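Local coordinates for ThiS/MoaD family protein (Amycolatopsis orientalis, PDB 4N6E) that acts as a ubiquitin-like sulphur-carrier protein (CysO) that probably delivers sulphur to its partner BexX, the thiosugar synthase, in 2-thiosugar biosynthesis, at residues V21-A26 with D33-R38; T27-I32 with G70-V75. One frame throughout, in Å; residues are numbered along the deposited sequence.

Contact 1 of 2, residues V21-A26 with D33-R38; sequences VEAKGA and DDVESR
The carboxylate of Asp-34 reaches across to the backbone of Lys-24, whose N donates to OD2 at 2.8 Å. CG of Asp-34 stands anti to its backbone N (chi1 -171°), which sets CG on the side of the strand, and the N-H meets OD2 from above the carboxylate plane. The same oxygen also lies against CA and CB of Ala-23. Beside it, Val-35 forms the apolar part: its CG2, beside its own backbone N, touches CG2 of Val-21 at 3.6 Å and CB of Ala-23 at 4.0 Å, and the two valine side chains cross at about a right angle. This is the beta-grasp arrangement, with helix 28-38 laid over the sheet and 20-23 as an outermost strand paired with 3-6; the axes of strand 21-23 and helix 33-38 come within 8.5 Å. At the solvent-exposed side, Arg-38 reaches back to the strand, its chain turned out of the extended form beyond CG. Its NH2 comes within 2.8 Å of Glu-22 O, but at an angle too poor for a hydrogen bond, and passes 3.7 Å from Glu-22 CB. The carboxylate of Glu-22 bends off elsewhere, and its OE1 stays 6.7 Å from Arg-38 NH2, no salt bridge.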
# COMPACT_ATOMS: atom_id res chain seq x y z
N VAL B 21 33.39 -0.14 -38.55
CA VAL B 21 33.63 -0.44 -39.96
C VAL B 21 34.45 0.66 -40.64
O VAL B 21 34.46 1.81 -40.19
CB VAL B 21 32.32 -0.66 -40.75
CG1 VAL B 21 31.46 -1.73 -40.09
CG2 VAL B 21 31.54 0.63 -40.92
N GLU B 22 35.14 0.28 -41.71
CA GLU B 22 35.91 1.21 -42.52
C GLU B 22 35.07 1.70 -43.69
O GLU B 22 34.16 1.01 -44.15
CB GLU B 22 37.18 0.54 -43.04
CG GLU B 22 38.19 0.20 -41.97
CD GLU B 22 38.74 1.44 -41.29
OE1 GLU B 22 39.78 1.95 -41.74
OE2 GLU B 22 38.11 1.91 -40.32
N ALA B 23 35.37 2.91 -44.16
CA ALA B 23 34.63 3.50 -45.27
C ALA B 23 35.34 4.68 -45.93
O ALA B 23 36.37 5.18 -45.44
CB ALA B 23 33.23 3.91 -44.80
N LYS B 24 34.78 5.09 -47.07
CA LYS B 24 35.31 6.18 -47.89
C LYS B 24 34.17 7.07 -48.35
O LYS B 24 33.10 6.59 -48.75
CB LYS B 24 36.05 5.61 -49.11
CG LYS B 24 37.37 4.93 -48.78
CD LYS B 24 37.93 4.15 -49.97
CE LYS B 24 39.09 3.26 -49.55
NZ LYS B 24 40.20 4.02 -48.90
N GLY B 25 34.41 8.38 -48.30
CA GLY B 25 33.42 9.38 -48.69
C GLY B 25 33.76 10.77 -48.21
O GLY B 25 34.61 10.94 -47.32
N ALA B 26 33.11 11.77 -48.79
CA ALA B 26 33.39 13.17 -48.47
C ALA B 26 32.27 13.82 -47.66
O ALA B 26 32.54 14.67 -46.83
CB ALA B 26 33.65 13.96 -49.75
N ASP B 33 26.00 5.52 -47.62
CA ASP B 33 25.90 4.71 -48.85
C ASP B 33 27.02 3.67 -49.00
O ASP B 33 26.77 2.54 -49.41
CB ASP B 33 25.91 5.63 -50.08
CG ASP B 33 24.61 6.42 -50.26
OD1 ASP B 33 23.57 6.02 -49.69
OD2 ASP B 33 24.62 7.43 -50.99
N ASP B 34 28.25 4.05 -48.65
CA ASP B 34 29.43 3.18 -48.72
C ASP B 34 29.37 2.03 -47.71
O ASP B 34 29.91 0.94 -47.95
CB ASP B 34 30.70 4.01 -48.48
CG ASP B 34 31.98 3.23 -48.76
OD1 ASP B 34 32.12 2.69 -49.88
OD2 ASP B 34 32.86 3.19 -47.87
N VAL B 35 28.71 2.27 -46.57
CA VAL B 35 28.53 1.25 -45.54
C VAL B 35 27.36 0.33 -45.91
O VAL B 35 27.44 -0.88 -45.73
CB VAL B 35 28.37 1.90 -44.14
CG1 VAL B 35 27.71 0.95 -43.15
CG2 VAL B 35 29.73 2.32 -43.60
N GLU B 36 26.28 0.91 -46.45
CA GLU B 36 25.13 0.16 -46.95
C GLU B 36 25.55 -0.92 -47.96
O GLU B 36 25.03 -2.04 -47.95
CB GLU B 36 24.12 1.11 -47.61
CG GLU B 36 22.88 0.46 -48.22
CD GLU B 36 21.87 -0.00 -47.19
OE1 GLU B 36 20.66 0.21 -47.40
OE2 GLU B 36 22.28 -0.57 -46.15
N SER B 37 26.48 -0.55 -48.83
CA SER B 37 26.96 -1.42 -49.90
C SER B 37 27.57 -2.71 -49.36
O SER B 37 27.45 -3.76 -49.98
CB SER B 37 27.98 -0.68 -50.77
OG SER B 37 29.20 -0.47 -50.06
N ARG B 38 28.23 -2.61 -48.21
CA ARG B 38 28.75 -3.79 -47.53
C ARG B 38 27.68 -4.45 -46.65
O ARG B 38 27.53 -5.67 -46.65
CB ARG B 38 29.93 -3.43 -46.64
CG ARG B 38 31.07 -2.68 -47.31
CD ARG B 38 32.38 -3.05 -46.62
NE ARG B 38 33.31 -1.93 -46.48
CZ ARG B 38 34.50 -2.02 -45.89
NH1 ARG B 38 34.92 -3.18 -45.37
NH2 ARG B 38 35.28 -0.95 -45.81

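Contact 2 of 2, residues T27-I32 with G70-V75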
# COMPACT_ATOMS: atom_id res chain seq x y z
N THR B 27 31.02 13.45 -47.94
CA THR B 27 29.89 13.87 -47.13
C THR B 27 29.50 12.75 -46.16
O THR B 27 30.03 11.65 -46.24
CB THR B 27 28.65 14.23 -47.98
OG1 THR B 27 28.23 13.09 -48.73
CG2 THR B 27 28.94 15.39 -48.93
N VAL B 28 28.59 13.05 -45.24
CA VAL B 28 28.05 12.05 -44.34
C VAL B 28 27.30 11.00 -45.15
O VAL B 28 27.41 9.81 -44.87
CB VAL B 28 27.10 12.67 -43.29
CG1 VAL B 28 26.26 11.61 -42.60
CG2 VAL B 28 27.88 13.47 -42.27
N LEU B 29 26.55 11.47 -46.14
CA LEU B 29 25.66 10.61 -46.93
C LEU B 29 26.44 9.63 -47.81
O LEU B 29 25.96 8.53 -48.10
CB LEU B 29 24.72 11.46 -47.78
CG LEU B 29 23.81 10.73 -48.77
CD1 LEU B 29 22.96 9.67 -48.08
CD2 LEU B 29 22.92 11.73 -49.50
N GLU B 30 27.62 10.05 -48.25
CA GLU B 30 28.50 9.15 -48.99
C GLU B 30 29.01 8.06 -48.06
O GLU B 30 29.07 6.90 -48.45
CB GLU B 30 29.66 9.91 -49.64
CG GLU B 30 29.24 10.76 -50.84
CD GLU B 30 30.40 11.43 -51.56
OE1 GLU B 30 31.44 11.73 -50.92
OE2 GLU B 30 30.27 11.65 -52.78
N ILE B 31 29.37 8.43 -46.83
CA ILE B 31 29.84 7.46 -45.83
C ILE B 31 28.75 6.46 -45.46
O ILE B 31 29.04 5.31 -45.10
CB ILE B 31 30.32 8.15 -44.54
CG1 ILE B 31 31.53 9.05 -44.82
CG2 ILE B 31 30.68 7.12 -43.47
CD1 ILE B 31 32.84 8.31 -45.04
N ILE B 32 27.49 6.88 -45.55
CA ILE B 32 26.39 5.99 -45.25
C ILE B 32 26.25 5.00 -46.42
O ILE B 32 26.40 3.79 -46.22
CB ILE B 32 25.10 6.78 -44.93
CG1 ILE B 32 25.22 7.36 -43.51
CG2 ILE B 32 23.85 5.91 -45.03
CD1 ILE B 32 24.15 8.36 -43.13
N GLY B 70 24.10 18.42 -41.85
CA GLY B 70 23.33 17.17 -41.80
C GLY B 70 23.97 16.07 -42.64
O GLY B 70 25.14 15.74 -42.48
N LEU B 71 23.19 15.53 -43.57
CA LEU B 71 23.71 14.55 -44.53
C LEU B 71 24.84 15.11 -45.40
O LEU B 71 25.70 14.34 -45.85
CB LEU B 71 22.57 14.07 -45.43
CG LEU B 71 21.46 13.31 -44.70
CD1 LEU B 71 20.22 13.27 -45.57
CD2 LEU B 71 21.91 11.91 -44.31
N GLU B 72 24.84 16.42 -45.63
CA GLU B 72 25.84 17.04 -46.50
C GLU B 72 27.09 17.53 -45.76
O GLU B 72 27.92 18.21 -46.37
CB GLU B 72 25.22 18.20 -47.29
CG GLU B 72 23.96 17.85 -48.08
CD GLU B 72 24.13 16.66 -49.03
OE1 GLU B 72 25.24 16.48 -49.58
OE2 GLU B 72 23.14 15.91 -49.23
N ALA B 73 27.24 17.19 -44.48
CA ALA B 73 28.39 17.65 -43.70
C ALA B 73 29.69 17.00 -44.17
O ALA B 73 29.70 15.83 -44.54
CB ALA B 73 28.18 17.38 -42.21
N GLU B 74 30.79 17.77 -44.15
CA GLU B 74 32.08 17.31 -44.67
C GLU B 74 32.75 16.22 -43.83
O GLU B 74 32.80 16.30 -42.60
CB GLU B 74 33.06 18.48 -44.78
CG GLU B 74 32.71 19.51 -45.84
CD GLU B 74 33.68 20.69 -45.84
OE1 GLU B 74 34.91 20.47 -45.69
OE2 GLU B 74 33.22 21.85 -46.00
N VAL B 75 33.29 15.22 -44.53
CA VAL B 75 34.05 14.12 -43.93
C VAL B 75 35.42 14.08 -44.60
O VAL B 75 35.51 13.89 -45.81
CB VAL B 75 33.37 12.75 -44.15
CG1 VAL B 75 34.08 11.67 -43.35
CG2 VAL B 75 31.89 12.80 -43.80
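Leu-71 O accepts a hydrogen bond from Leu-29 N at 3.0 Å, the donor lying in the carbonyl plane with a C=O...N angle of 146°. One residue earlier, Val-28 N makes a weak, bent bond to Ala-73 O, so carbonyls of the 70-75 loop meet N-H groups of the first helical turn. Thr-27, the N-cap, completes the capping of that turn from within its own segment: with OG1 between the backbone N and the carbonyl carbon (chi1 61°), this oxygen accepts from Glu-30 N at 3.1 Å. Glu-30 OE1 in turn accepts a weak bond from Thr-27 N, closing a capping box, and also accepts from Ala-26 N. The methyl CG2 of Thr-27 is turned to the loop, alongside the side chain of Glu-72, 3.9 Å from its OE1. An alanine in place of Thr-27 would probably leave Glu-30 N without its capping acceptor and open a gap beside the Glu-72 carboxylate. Apolar side chains carry the rest of the contact. CG2 of Val-28 rests on CB of Ala-73 at 3.9 Å, while CB of Leu-29 meets CB of Leu-71 at 4.1 Å. Val-75 crosses Ile-31 obliquely, both of its methyls 3.9 Å from Ile-31 CG1, and this pair continues inward onto Val-3 of strand 3-6. Val-65, just after strand 63-64, borders both Val-28 and Ala-73. The capped start of the one long helix, held by a loop with a short 3-10 turn that leads to the last strand, is an arrangement of the ubiquitin-like beta-grasp fold, as in ubiquitin itself.

Contacts 1 and 2 share helix 28-38, their centres 11 Å apart: contact 2 takes its first turns and contact 1 its later ones. Along the chain, 21-26, 27-32 and 33-38 follow one another without a break. Besides this covalent link, a probable backbone hydrogen bond joins Ala-26 O of contact 1 to Val-75 N of contact 2, and Ile-31 CD1 packs 3.6 Å from Gly-25 N. The helix is thus tied at its start to the 70-75 loop and farther along to strand 20-23 and the residue that follows it. Neither contact touches another chain of the assembly or includes the C-terminal glycines, where family members carry sulphur as a thiocarboxylate; both belong to the globular body.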